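Local structure of putative phosphosugar isomerases (Salmonella typhimurium LT2, 3FKJ) at residues A[21-26]-A[159-164]; A[33-38]-A[167-172]; A[63-68]-A[309-314]; A[163-168]-A[174-179]. The protein probably binds phosphosugars or related carbohydrate derivatives through a SIS domain and may isomerise them. All blocks are in the same frame, centred on the assembly; numbering follows the deposited sequence.

Helix 155-170 organises most of this set. It packs on helix 22-35 in interactions 1 and 2, whose centres lie about 14 Å apart along the same pair, and on helix 176-184 in interaction 4. The three helices meet at Y176 OH, which E165 OE2 and H24 NE2 both reach. Interaction 3 joins helix 56-65 to the 309-312 turn and sits about 10 Å, centre to centre, from interaction 4; L167 packs on E65 and A66, and F312 on L179. In sequence, 21-26 and 33-38 come first, then 63-68, the run from 159 to 179, and finally 309-314. The contacts tie the N-terminal helix, the SIS region and the C-terminal part together, with interaction 3 near the second subunit.

Interaction 1: A[21-26]-A[159-164]; sequences SVAHEN and SLWLAL
Helix-on-helix packing in this SIS-family fold brings the indole of W161, on helix 155-170, against the first turn of helix 22-35, where A23 and H24 share one of its faces. The evidence is the position of each atom over the ring system. A23 CB stands 3.6 Å from the centroid of the five-membered ring, 28° off the normal, a CH-pi contact. H24 CB makes a second one over the six-membered ring, 3.9 Å from its centroid. Between them the backbone H24 N lies 3.8 Å above the W161 plane, over its centre, so the indole is spread along the helix backbone as well as its side chains. The H24 and W161 ring planes are near parallel, 18° apart, but slid so that the centroids are 5.0 Å apart and the rings barely overlap. The imidazole CG lies anti to the backbone N (chi1 -169°), which carries the ring beyond the indole rim and lets NE2 hydrogen-bond to Y176 OH on helix 176-184. W161 NE1 hydrogen-bonds to A152 O, which anchors the pyrrole side of the indole, and the ring also stacks with F183. All three of A23, H24 and W161 are buried. At the N-cap position of helix 22-35, S21 makes no capping bond with its side chain; its OG instead approaches W161 CZ2 obliquely, at 3.5 Å.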
loop_
_atom_site.group_PDB
_atom_site.type_symbol
_atom_site.label_atom_id
_atom_site.label_comp_id
_atom_site.label_asym_id
_atom_site.label_seq_id
_atom_site.Cartn_x
_atom_site.Cartn_y
_atom_site.Cartn_z
ATOM N N SER A 21 11.270 -14.796 25.843
ATOM C CA SER A 21 9.933 -14.325 25.525
ATOM C C SER A 21 9.090 -15.512 25.058
ATOM O O SER A 21 9.565 -16.353 24.275
ATOM C CB SER A 21 9.995 -13.306 24.342
ATOM O OG SER A 21 9.781 -11.930 24.655
ATOM N N VAL A 22 7.824 -15.529 25.450
ATOM C CA VAL A 22 6.831 -16.428 24.864
ATOM C C VAL A 22 6.745 -16.289 23.351
ATOM O O VAL A 22 6.698 -17.301 22.636
ATOM C CB VAL A 22 5.419 -16.139 25.446
ATOM C CG1 VAL A 22 4.313 -16.865 24.667
ATOM C CG2 VAL A 22 5.376 -16.498 26.907
ATOM N N ALA A 23 6.701 -15.032 22.873
ATOM C CA ALA A 23 6.642 -14.744 21.442
ATOM C C ALA A 23 7.952 -15.133 20.734
ATOM O O ALA A 23 7.918 -15.742 19.679
ATOM C CB ALA A 23 6.318 -13.287 21.194
ATOM N N HIS A 24 9.091 -14.778 21.312
ATOM C CA HIS A 24 10.410 -15.211 20.808
ATOM C C HIS A 24 10.477 -16.738 20.608
ATOM O O HIS A 24 10.831 -17.198 19.539
ATOM C CB HIS A 24 11.488 -14.762 21.787
ATOM C CG HIS A 24 12.900 -14.899 21.302
ATOM N ND1 HIS A 24 13.969 -14.473 22.059
ATOM C CD2 HIS A 24 13.423 -15.360 20.140
ATOM C CE1 HIS A 24 15.091 -14.688 21.393
ATOM N NE2 HIS A 24 14.786 -15.216 20.223
ATOM N N GLU A 25 10.088 -17.513 21.619
ATOM C CA GLU A 25 10.186 -18.963 21.527
ATOM C C GLU A 25 9.215 -19.570 20.526
ATOM O O GLU A 25 9.584 -20.477 19.794
ATOM C CB GLU A 25 9.993 -19.606 22.907
ATOM C CG GLU A 25 10.746 -20.898 23.101
ATOM C CD GLU A 25 11.161 -21.175 24.588
ATOM O OE1 GLU A 25 10.716 -20.455 25.519
ATOM O OE2 GLU A 25 11.942 -22.122 24.817
ATOM N N ASN A 26 7.975 -19.075 20.508
ATOM C CA ASN A 26 6.980 -19.490 19.509
ATOM C C ASN A 26 7.467 -19.262 18.098
ATOM O O ASN A 26 7.482 -20.186 17.273
ATOM C CB ASN A 26 5.652 -18.736 19.689
ATOM C CG ASN A 26 4.768 -19.344 20.774
ATOM O OD1 ASN A 26 5.027 -20.448 21.268
ATOM N ND2 ASN A 26 3.718 -18.627 21.140
ATOM N N SER A 159 4.434 -10.046 14.136
ATOM C CA SER A 159 4.900 -9.840 12.767
ATOM C C SER A 159 6.415 -9.621 12.804
ATOM O O SER A 159 7.120 -10.103 11.924
ATOM C CB SER A 159 4.175 -8.680 12.033
ATOM O OG SER A 159 4.614 -7.395 12.449
ATOM N N LEU A 160 6.908 -8.914 13.832
ATOM C CA LEU A 160 8.327 -8.566 13.880
ATOM C C LEU A 160 9.131 -9.753 14.396
ATOM O O LEU A 160 10.211 -10.024 13.897
ATOM C CB LEU A 160 8.580 -7.295 14.705
ATOM C CG LEU A 160 10.040 -6.774 14.725
ATOM C CD1 LEU A 160 10.644 -6.540 13.357
ATOM C CD2 LEU A 160 10.161 -5.540 15.567
ATOM N N TRP A 161 8.583 -10.476 15.384
ATOM C CA TRP A 161 9.215 -11.715 15.889
ATOM C C TRP A 161 9.407 -12.739 14.756
ATOM O O TRP A 161 10.479 -13.309 14.593
ATOM C CB TRP A 161 8.387 -12.357 17.013
ATOM C CG TRP A 161 8.498 -11.682 18.372
ATOM C CD1 TRP A 161 7.508 -11.063 19.047
ATOM C CD2 TRP A 161 9.669 -11.598 19.202
ATOM N NE1 TRP A 161 7.969 -10.589 20.258
ATOM C CE2 TRP A 161 9.300 -10.896 20.376
ATOM C CE3 TRP A 161 10.991 -12.040 19.065
ATOM C CZ2 TRP A 161 10.202 -10.641 21.425
ATOM C CZ3 TRP A 161 11.895 -11.763 20.095
ATOM C CH2 TRP A 161 11.496 -11.065 21.256
ATOM N N LEU A 162 8.338 -12.994 14.011
ATOM C CA LEU A 162 8.359 -13.974 12.909
ATOM C C LEU A 162 9.306 -13.521 11.810
ATOM O O LEU A 162 10.122 -14.303 11.322
ATOM C CB LEU A 162 6.950 -14.160 12.339
ATOM C CG LEU A 162 6.012 -14.923 13.262
ATOM C CD1 LEU A 162 4.501 -14.738 12.850
ATOM C CD2 LEU A 162 6.442 -16.343 13.259
ATOM N N ALA A 163 9.241 -12.249 11.451
ATOM C CA ALA A 163 10.206 -11.648 10.516
ATOM C C ALA A 163 11.669 -11.852 10.949
ATOM O O ALA A 163 12.506 -12.274 10.120
ATOM C CB ALA A 163 9.942 -10.163 10.313
ATOM N N LEU A 164 11.966 -11.480 12.211
ATOM C CA LEU A 164 13.295 -11.659 12.795
ATOM C C LEU A 164 13.797 -13.096 12.598
ATOM O O LEU A 164 14.927 -13.312 12.159
ATOM C CB LEU A 164 13.275 -11.356 14.302
ATOM C CG LEU A 164 14.530 -11.686 15.119
ATOM C CD1 LEU A 164 15.631 -10.709 14.732
ATOM C CD2 LEU A 164 14.217 -11.681 16.655
#

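Interaction 2: A[33-38]-A[167-172]; sequences DILGKQ and LAQTEG
L35, near the C-terminal end of helix 22-35, reaches across to Q169 and T170 near the corresponding end of helix 155-170, at the surface end of this helix pair of the SIS-family fold. Its CB is directed at segment 167-172 without touching it, and L35 CG is still 5.0 Å from Q169 CB. Contact begins at the methyls, because CG lies anti to the carbonyl carbon (chi1 -75°) and sends both branches over the gap. CD1 does most of the work: it meets Q169 CB at 3.5 Å, lies 3.6 Å from the backbone Q169 O and also touches T170 CG2. CD2 comes to 4.0 Å from T170 CG2, a methyl-to-methyl contact made with the two side chains roughly at right angles. Elsewhere L35 packs on I40.

The receiving surface is held by polar bonds of its own. Q169 extends beyond CG and spends its amide along the groove between the helices: OE1 bonds to S32 OG, while NE2 bonds to both E165 OE1 and R28 O. With both ends of the amide engaged, its rotation is well determined. T170 turns OG1 back to I166 O in its own helix, which fixes CG2 as the group facing L35. Just after L35, I34 O accepts from both K37 N and Q38 N. D33 OD2, which is also bonded by Y136 OH on strand 136-139, forms a salt bridge with K37 NZ at 3.2 Å, the lysine arriving on the syn side and 19° out of the carboxylate plane.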
loop_
_atom_site.group_PDB
_atom_site.type_symbol
_atom_site.label_atom_id
_atom_site.label_comp_id
_atom_site.label_asym_id
_atom_site.label_seq_id
_atom_site.Cartn_x
_atom_site.Cartn_y
_atom_site.Cartn_z
ATOM N N ASP A 33 10.874 -25.456 12.594
ATOM C CA ASP A 33 10.059 -26.568 12.125
ATOM C C ASP A 33 9.805 -26.485 10.626
ATOM O O ASP A 33 9.992 -27.446 9.896
ATOM C CB ASP A 33 8.732 -26.638 12.869
ATOM C CG ASP A 33 8.123 -28.036 12.834
ATOM O OD1 ASP A 33 8.557 -28.892 13.636
ATOM O OD2 ASP A 33 7.220 -28.281 12.007
ATOM N N ILE A 34 9.407 -25.313 10.159
ATOM C CA ILE A 34 9.162 -25.118 8.742
ATOM C C ILE A 34 10.431 -25.357 7.916
ATOM O O ILE A 34 10.388 -26.032 6.888
ATOM C CB ILE A 34 8.622 -23.719 8.464
ATOM C CG1 ILE A 34 7.226 -23.547 9.094
ATOM C CG2 ILE A 34 8.632 -23.452 6.955
ATOM C CD1 ILE A 34 6.840 -22.047 9.372
ATOM N N LEU A 35 11.552 -24.797 8.353
ATOM C CA LEU A 35 12.824 -24.987 7.606
ATOM C C LEU A 35 13.298 -26.442 7.538
ATOM O O LEU A 35 14.008 -26.821 6.608
ATOM C CB LEU A 35 13.934 -24.080 8.153
ATOM C CG LEU A 35 13.750 -22.616 7.719
ATOM C CD1 LEU A 35 14.565 -21.681 8.575
ATOM C CD2 LEU A 35 14.076 -22.443 6.238
ATOM N N GLY A 36 12.908 -27.249 8.519
ATOM C CA GLY A 36 13.222 -28.680 8.493
ATOM C C GLY A 36 12.468 -29.430 7.405
ATOM O O GLY A 36 12.848 -30.548 7.047
ATOM N N LYS A 37 11.425 -28.796 6.857
ATOM C CA LYS A 37 10.505 -29.425 5.907
ATOM C C LYS A 37 10.448 -28.764 4.514
ATOM O O LYS A 37 9.926 -29.364 3.577
ATOM C CB LYS A 37 9.107 -29.412 6.515
ATOM C CG LYS A 37 8.996 -30.204 7.795
ATOM C CD LYS A 37 7.688 -29.937 8.473
ATOM C CE LYS A 37 7.408 -30.942 9.588
ATOM N NZ LYS A 37 6.055 -30.663 10.210
ATOM N N GLN A 38 10.952 -27.533 4.381
ATOM C CA GLN A 38 10.993 -26.855 3.094
ATOM C C GLN A 38 11.985 -25.703 3.141
ATOM O O GLN A 38 12.555 -25.404 4.176
ATOM C CB GLN A 38 9.607 -26.285 2.758
ATOM C CG GLN A 38 9.115 -25.274 3.782
ATOM C CD GLN A 38 7.844 -24.566 3.366
ATOM O OE1 GLN A 38 6.747 -25.144 3.393
ATOM N NE2 GLN A 38 7.979 -23.304 3.004
ATOM N N LEU A 167 14.471 -14.228 8.896
ATOM C CA LEU A 167 15.694 -13.664 8.419
ATOM C C LEU A 167 16.852 -14.346 9.070
ATOM O O LEU A 167 17.783 -14.754 8.390
ATOM C CB LEU A 167 15.766 -12.139 8.708
ATOM C CG LEU A 167 17.083 -11.416 8.328
ATOM C CD1 LEU A 167 17.294 -11.271 6.845
ATOM C CD2 LEU A 167 17.195 -10.057 9.048
ATOM N N ALA A 168 16.822 -14.448 10.393
ATOM C CA ALA A 168 17.927 -15.024 11.129
ATOM C C ALA A 168 18.197 -16.472 10.703
ATOM O O ALA A 168 19.353 -16.855 10.570
ATOM C CB ALA A 168 17.683 -14.963 12.695
ATOM N N GLN A 169 17.149 -17.272 10.506
ATOM C CA GLN A 169 17.344 -18.712 10.269
ATOM C C GLN A 169 17.561 -19.043 8.780
ATOM O O GLN A 169 17.810 -20.186 8.436
ATOM C CB GLN A 169 16.155 -19.511 10.827
ATOM C CG GLN A 169 16.061 -19.511 12.357
ATOM C CD GLN A 169 14.925 -20.355 12.884
ATOM O OE1 GLN A 169 14.714 -21.480 12.437
ATOM N NE2 GLN A 169 14.188 -19.821 13.843
ATOM N N THR A 170 17.430 -18.034 7.905
ATOM C CA THR A 170 17.704 -18.204 6.477
ATOM C C THR A 170 18.939 -17.430 5.989
ATOM O O THR A 170 19.671 -17.907 5.144
ATOM C CB THR A 170 16.470 -17.813 5.608
ATOM O OG1 THR A 170 16.169 -16.416 5.752
ATOM C CG2 THR A 170 15.252 -18.638 5.997
ATOM N N GLU A 171 19.162 -16.230 6.486
ATOM C CA GLU A 171 20.282 -15.420 6.017
ATOM C C GLU A 171 21.259 -15.049 7.126
ATOM O O GLU A 171 22.354 -14.574 6.864
ATOM C CB GLU A 171 19.760 -14.136 5.352
ATOM C CG GLU A 171 18.902 -14.374 4.143
ATOM C CD GLU A 171 18.378 -13.093 3.471
ATOM O OE1 GLU A 171 17.283 -13.168 2.854
ATOM O OE2 GLU A 171 19.061 -12.038 3.500
ATOM N N GLY A 172 20.847 -15.239 8.357
ATOM C CA GLY A 172 21.556 -14.702 9.506
ATOM C C GLY A 172 21.235 -13.227 9.702
ATOM O O GLY A 172 20.856 -12.525 8.774
#

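Interaction 3: A[63-68]-A[309-314]; sequences DCEASK and GEYFCG
The carboxylate of E65 stands almost perpendicular to the phenol ring of Y311, their planes 88° apart, with OE2 placed at the ring edge close to the ring plane. From there it accepts a hydrogen bond from Y311 OH. The OH to OE2 separation, 2.4 Å for Y311 and E65, is very short, so its exact value is doubtful although the pairing is clear. With E65 CG anti to the carbonyl carbon (chi1 -66°), that atom already lies 3.3 Å from Y311 OH, and a bend at chi2 then swings OE2 onto the hydroxyl. C64 also meets the hydroxyl end of Y311, near the plane of the ring: its CB is 3.2 Å from Y311 OH, and its SG lies 5.4 Å from the ring centroid, 90° off the normal, an edge-on sulfur-aromatic contact. The contact joins the last turn of helix 56-65, within the SIS domain, to the 3-10 turn 309-312 that leads into helix 313-331, and so connects residues about 240 positions apart in sequence. F61, one turn earlier on helix 56-65, meets the Y311 ring edge-to-face, while R272 adds a weak hydrogen bond to Y311 OH. The other carboxylate oxygen of E65 looks to the dimer partner: OE1 forms a salt bridge with K85 of the second subunit.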
loop_
_atom_site.group_PDB
_atom_site.type_symbol
_atom_site.label_atom_id
_atom_site.label_comp_id
_atom_site.label_asym_id
_atom_site.label_seq_id
_atom_site.Cartn_x
_atom_site.Cartn_y
_atom_site.Cartn_z
ATOM N N ASP A 63 11.753 -6.129 4.131
ATOM C CA ASP A 63 12.036 -5.316 2.951
ATOM C C ASP A 63 13.369 -4.591 3.104
ATOM O O ASP A 63 14.092 -4.433 2.143
ATOM C CB ASP A 63 10.939 -4.278 2.703
ATOM C CG ASP A 63 9.670 -4.892 2.191
ATOM O OD1 ASP A 63 9.653 -6.079 1.789
ATOM O OD2 ASP A 63 8.677 -4.162 2.168
ATOM N N CYS A 64 13.673 -4.154 4.319
ATOM C CA CYS A 64 14.941 -3.508 4.602
ATOM C C CYS A 64 16.126 -4.458 4.699
ATOM O O CYS A 64 17.190 -4.140 4.222
ATOM C CB CYS A 64 14.840 -2.744 5.905
ATOM S SG CYS A 64 13.805 -1.276 5.810
ATOM N N GLU A 65 15.933 -5.602 5.344
ATOM C CA GLU A 65 17.028 -6.433 5.829
ATOM C C GLU A 65 17.275 -7.739 5.054
ATOM O O GLU A 65 18.417 -8.132 4.936
ATOM C CB GLU A 65 16.808 -6.775 7.297
ATOM C CG GLU A 65 16.859 -5.601 8.268
ATOM C CD GLU A 65 18.231 -4.937 8.367
ATOM O OE1 GLU A 65 19.311 -5.552 8.146
ATOM O OE2 GLU A 65 18.223 -3.765 8.679
ATOM N N ALA A 66 16.230 -8.382 4.523
ATOM C CA ALA A 66 16.345 -9.635 3.751
ATOM C C ALA A 66 16.756 -9.406 2.299
ATOM O O ALA A 66 16.072 -8.703 1.586
ATOM C CB ALA A 66 15.013 -10.394 3.769
ATOM N N SER A 67 17.850 -10.051 1.868
ATOM C CA SER A 67 18.350 -10.001 0.494
ATOM C C SER A 67 17.853 -11.096 -0.437
ATOM O O SER A 67 17.868 -10.928 -1.667
ATOM C CB SER A 67 19.895 -10.039 0.491
ATOM O OG SER A 67 20.386 -8.938 1.216
ATOM N N LYS A 68 17.433 -12.230 0.120
ATOM C CA LYS A 68 17.021 -13.357 -0.723
ATOM C C LYS A 68 15.510 -13.492 -0.832
ATOM O O LYS A 68 14.986 -13.978 -1.817
ATOM C CB LYS A 68 17.582 -14.659 -0.183
ATOM C CG LYS A 68 19.105 -14.750 -0.126
ATOM C CD LYS A 68 19.483 -16.104 0.516
ATOM C CE LYS A 68 20.948 -16.266 0.781
ATOM N NZ LYS A 68 21.230 -17.696 1.087
ATOM N N GLY A 309 16.181 0.326 16.804
ATOM C CA GLY A 309 14.934 0.850 17.339
ATOM C C GLY A 309 13.995 1.441 16.292
ATOM O O GLY A 309 12.837 1.633 16.563
ATOM N N GLU A 310 14.507 1.746 15.109
ATOM C CA GLU A 310 13.680 2.197 13.991
ATOM C C GLU A 310 12.609 1.161 13.716
ATOM O O GLU A 310 11.476 1.522 13.456
ATOM C CB GLU A 310 14.534 2.431 12.748
ATOM C CG GLU A 310 13.758 2.694 11.459
ATOM C CD GLU A 310 14.647 2.719 10.245
ATOM O OE1 GLU A 310 15.756 3.284 10.333
ATOM O OE2 GLU A 310 14.237 2.182 9.203
ATOM N N TYR A 311 12.960 -0.126 13.807
ATOM C CA TYR A 311 12.017 -1.204 13.476
ATOM C C TYR A 311 10.826 -1.345 14.437
ATOM O O TYR A 311 9.864 -2.040 14.107
ATOM C CB TYR A 311 12.748 -2.541 13.289
ATOM C CG TYR A 311 13.702 -2.545 12.096
ATOM C CD1 TYR A 311 13.260 -2.187 10.842
ATOM C CD2 TYR A 311 15.036 -2.860 12.240
ATOM C CE1 TYR A 311 14.092 -2.137 9.784
ATOM C CE2 TYR A 311 15.890 -2.833 11.151
ATOM C CZ TYR A 311 15.413 -2.458 9.922
ATOM O OH TYR A 311 16.213 -2.411 8.785
ATOM N N PHE A 312 10.866 -0.664 15.594
ATOM C CA PHE A 312 9.776 -0.735 16.600
ATOM C C PHE A 312 8.857 0.472 16.577
ATOM O O PHE A 312 7.920 0.542 17.394
ATOM C CB PHE A 312 10.339 -0.819 18.043
ATOM C CG PHE A 312 11.120 -2.050 18.307
ATOM C CD1 PHE A 312 12.430 -2.154 17.866
ATOM C CD2 PHE A 312 10.535 -3.131 18.970
ATOM C CE1 PHE A 312 13.174 -3.315 18.102
ATOM C CE2 PHE A 312 11.259 -4.285 19.184
ATOM C CZ PHE A 312 12.589 -4.378 18.740
ATOM N N CYS A 313 9.149 1.438 15.696
ATOM C CA CYS A 313 8.359 2.676 15.629
ATOM C C CYS A 313 6.876 2.418 15.374
ATOM O O CYS A 313 6.051 3.032 16.014
ATOM C CB CYS A 313 8.902 3.646 14.585
ATOM S SG CYS A 313 10.416 4.466 15.128
ATOM N N GLY A 314 6.545 1.500 14.471
ATOM C CA GLY A 314 5.139 1.234 14.160
ATOM C C GLY A 314 4.427 0.637 15.362
ATOM O O GLY A 314 3.343 1.046 15.712
#

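Interaction 4: A[163-168]-A[174-179]; sequences ALEILA and AQYDEL
Y176 OH is gripped from more than one direction. It donates to E165 OE2 across the two helices, it is also hydrogen-bonded with H24 NE2, and R28 NH1 adds a weak bond. At 2.4 Å, Y176 OH and E165 OE2 are closer than such a pair normally refines, and the number deserves caution. OE2 sits at the ring edge near its plane, whereas the E165 carboxylate is turned 89° to the ring. A chi2 bend (-63°) brings that carboxylate round to the tyrosine. With CG anti to the backbone N (chi1 -175°), Y176 lays its ring across L164 and A168. A168 CB approaches Y176 CD1 obliquely at 3.5 Å, and L164 CD1 reaches the same Y176 CD1 at 3.7 Å. The other L164 methyl, CD2, faces L179 CD2 at 4.2 Å, one turn further along. The contact closes the hairpin of helices 155-170 and 176-184 around a short connection, with helix 22-35 beside E165 and helix 56-65 against L167 and L179.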
loop_
_atom_site.group_PDB
_atom_site.type_symbol
_atom_site.label_atom_id
_atom_site.label_comp_id
_atom_site.label_asym_id
_atom_site.label_seq_id
_atom_site.Cartn_x
_atom_site.Cartn_y
_atom_site.Cartn_z
ATOM N N ALA A 163 9.241 -12.249 11.451
ATOM C CA ALA A 163 10.206 -11.648 10.516
ATOM C C ALA A 163 11.669 -11.852 10.949
ATOM O O ALA A 163 12.506 -12.274 10.120
ATOM C CB ALA A 163 9.942 -10.163 10.313
ATOM N N LEU A 164 11.966 -11.480 12.211
ATOM C CA LEU A 164 13.295 -11.659 12.795
ATOM C C LEU A 164 13.797 -13.096 12.598
ATOM O O LEU A 164 14.927 -13.312 12.159
ATOM C CB LEU A 164 13.275 -11.356 14.302
ATOM C CG LEU A 164 14.530 -11.686 15.119
ATOM C CD1 LEU A 164 15.631 -10.709 14.732
ATOM C CD2 LEU A 164 14.217 -11.681 16.655
ATOM N N GLU A 165 12.942 -14.057 12.937
ATOM C CA GLU A 165 13.281 -15.477 12.839
ATOM C C GLU A 165 13.423 -16.009 11.430
ATOM O O GLU A 165 14.330 -16.797 11.160
ATOM C CB GLU A 165 12.276 -16.318 13.637
ATOM C CG GLU A 165 12.400 -16.115 15.136
ATOM C CD GLU A 165 13.751 -16.566 15.688
ATOM O OE1 GLU A 165 14.388 -17.506 15.139
ATOM O OE2 GLU A 165 14.170 -15.978 16.697
ATOM N N ILE A 166 12.576 -15.540 10.517
ATOM C CA ILE A 166 12.723 -15.908 9.105
ATOM C C ILE A 166 14.082 -15.455 8.579
ATOM O O ILE A 166 14.769 -16.215 7.938
ATOM C CB ILE A 166 11.560 -15.422 8.229
ATOM C CG1 ILE A 166 10.265 -16.149 8.639
ATOM C CG2 ILE A 166 11.887 -15.662 6.727
ATOM C CD1 ILE A 166 8.974 -15.456 8.169
ATOM N N LEU A 167 14.471 -14.228 8.896
ATOM C CA LEU A 167 15.694 -13.664 8.419
ATOM C C LEU A 167 16.852 -14.346 9.070
ATOM O O LEU A 167 17.783 -14.754 8.390
ATOM C CB LEU A 167 15.766 -12.139 8.708
ATOM C CG LEU A 167 17.083 -11.416 8.328
ATOM C CD1 LEU A 167 17.294 -11.271 6.845
ATOM C CD2 LEU A 167 17.195 -10.057 9.048
ATOM N N ALA A 168 16.822 -14.448 10.393
ATOM C CA ALA A 168 17.927 -15.024 11.129
ATOM C C ALA A 168 18.197 -16.472 10.703
ATOM O O ALA A 168 19.353 -16.855 10.570
ATOM C CB ALA A 168 17.683 -14.963 12.695
ATOM N N ALA A 174 23.004 -10.102 12.060
ATOM C CA ALA A 174 24.039 -9.678 13.021
ATOM C C ALA A 174 23.457 -9.021 14.241
ATOM O O ALA A 174 23.993 -9.186 15.309
ATOM C CB ALA A 174 25.043 -8.733 12.363
ATOM N N GLN A 175 22.359 -8.282 14.093
ATOM C CA GLN A 175 21.699 -7.641 15.235
ATOM C C GLN A 175 20.613 -8.445 15.942
ATOM O O GLN A 175 19.813 -7.888 16.718
ATOM C CB GLN A 175 21.136 -6.275 14.817
ATOM C CG GLN A 175 22.210 -5.202 14.735
ATOM C CD GLN A 175 23.025 -5.326 13.489
ATOM O OE1 GLN A 175 22.476 -5.410 12.404
ATOM N NE2 GLN A 175 24.352 -5.316 13.632
ATOM N N TYR A 176 20.572 -9.752 15.726
ATOM C CA TYR A 176 19.562 -10.604 16.402
ATOM C C TYR A 176 19.444 -10.371 17.905
ATOM O O TYR A 176 18.339 -10.158 18.447
ATOM C CB TYR A 176 19.886 -12.074 16.143
ATOM C CG TYR A 176 18.897 -13.089 16.670
ATOM C CD1 TYR A 176 17.835 -13.510 15.895
ATOM C CD2 TYR A 176 19.047 -13.654 17.942
ATOM C CE1 TYR A 176 16.937 -14.461 16.366
ATOM C CE2 TYR A 176 18.146 -14.618 18.413
ATOM C CZ TYR A 176 17.109 -15.013 17.597
ATOM O OH TYR A 176 16.205 -15.918 18.025
ATOM N N ASP A 177 20.586 -10.438 18.580
ATOM C CA ASP A 177 20.623 -10.285 20.016
ATOM C C ASP A 177 20.167 -8.878 20.385
ATOM O O ASP A 177 19.449 -8.695 21.366
ATOM C CB ASP A 177 22.046 -10.550 20.562
ATOM C CG ASP A 177 22.431 -12.038 20.577
ATOM O OD1 ASP A 177 21.569 -12.928 20.416
ATOM O OD2 ASP A 177 23.632 -12.313 20.767
ATOM N N GLU A 178 20.581 -7.885 19.599
ATOM C CA GLU A 178 20.198 -6.489 19.860
ATOM C C GLU A 178 18.682 -6.278 19.789
ATOM O O GLU A 178 18.115 -5.530 20.582
ATOM C CB GLU A 178 20.893 -5.521 18.893
ATOM C CG GLU A 178 21.898 -4.604 19.539
ATOM C CD GLU A 178 21.293 -3.701 20.626
ATOM O OE1 GLU A 178 21.606 -3.926 21.813
ATOM O OE2 GLU A 178 20.514 -2.774 20.290
ATOM N N LEU A 179 18.034 -6.941 18.841
ATOM C CA LEU A 179 16.603 -6.751 18.629
ATOM C C LEU A 179 15.817 -7.528 19.697
ATOM O O LEU A 179 14.803 -7.051 20.189
ATOM C CB LEU A 179 16.209 -7.138 17.197
ATOM C CG LEU A 179 14.863 -6.637 16.623
ATOM C CD1 LEU A 179 14.951 -6.517 15.141
ATOM C CD2 LEU A 179 13.721 -7.545 17.003
#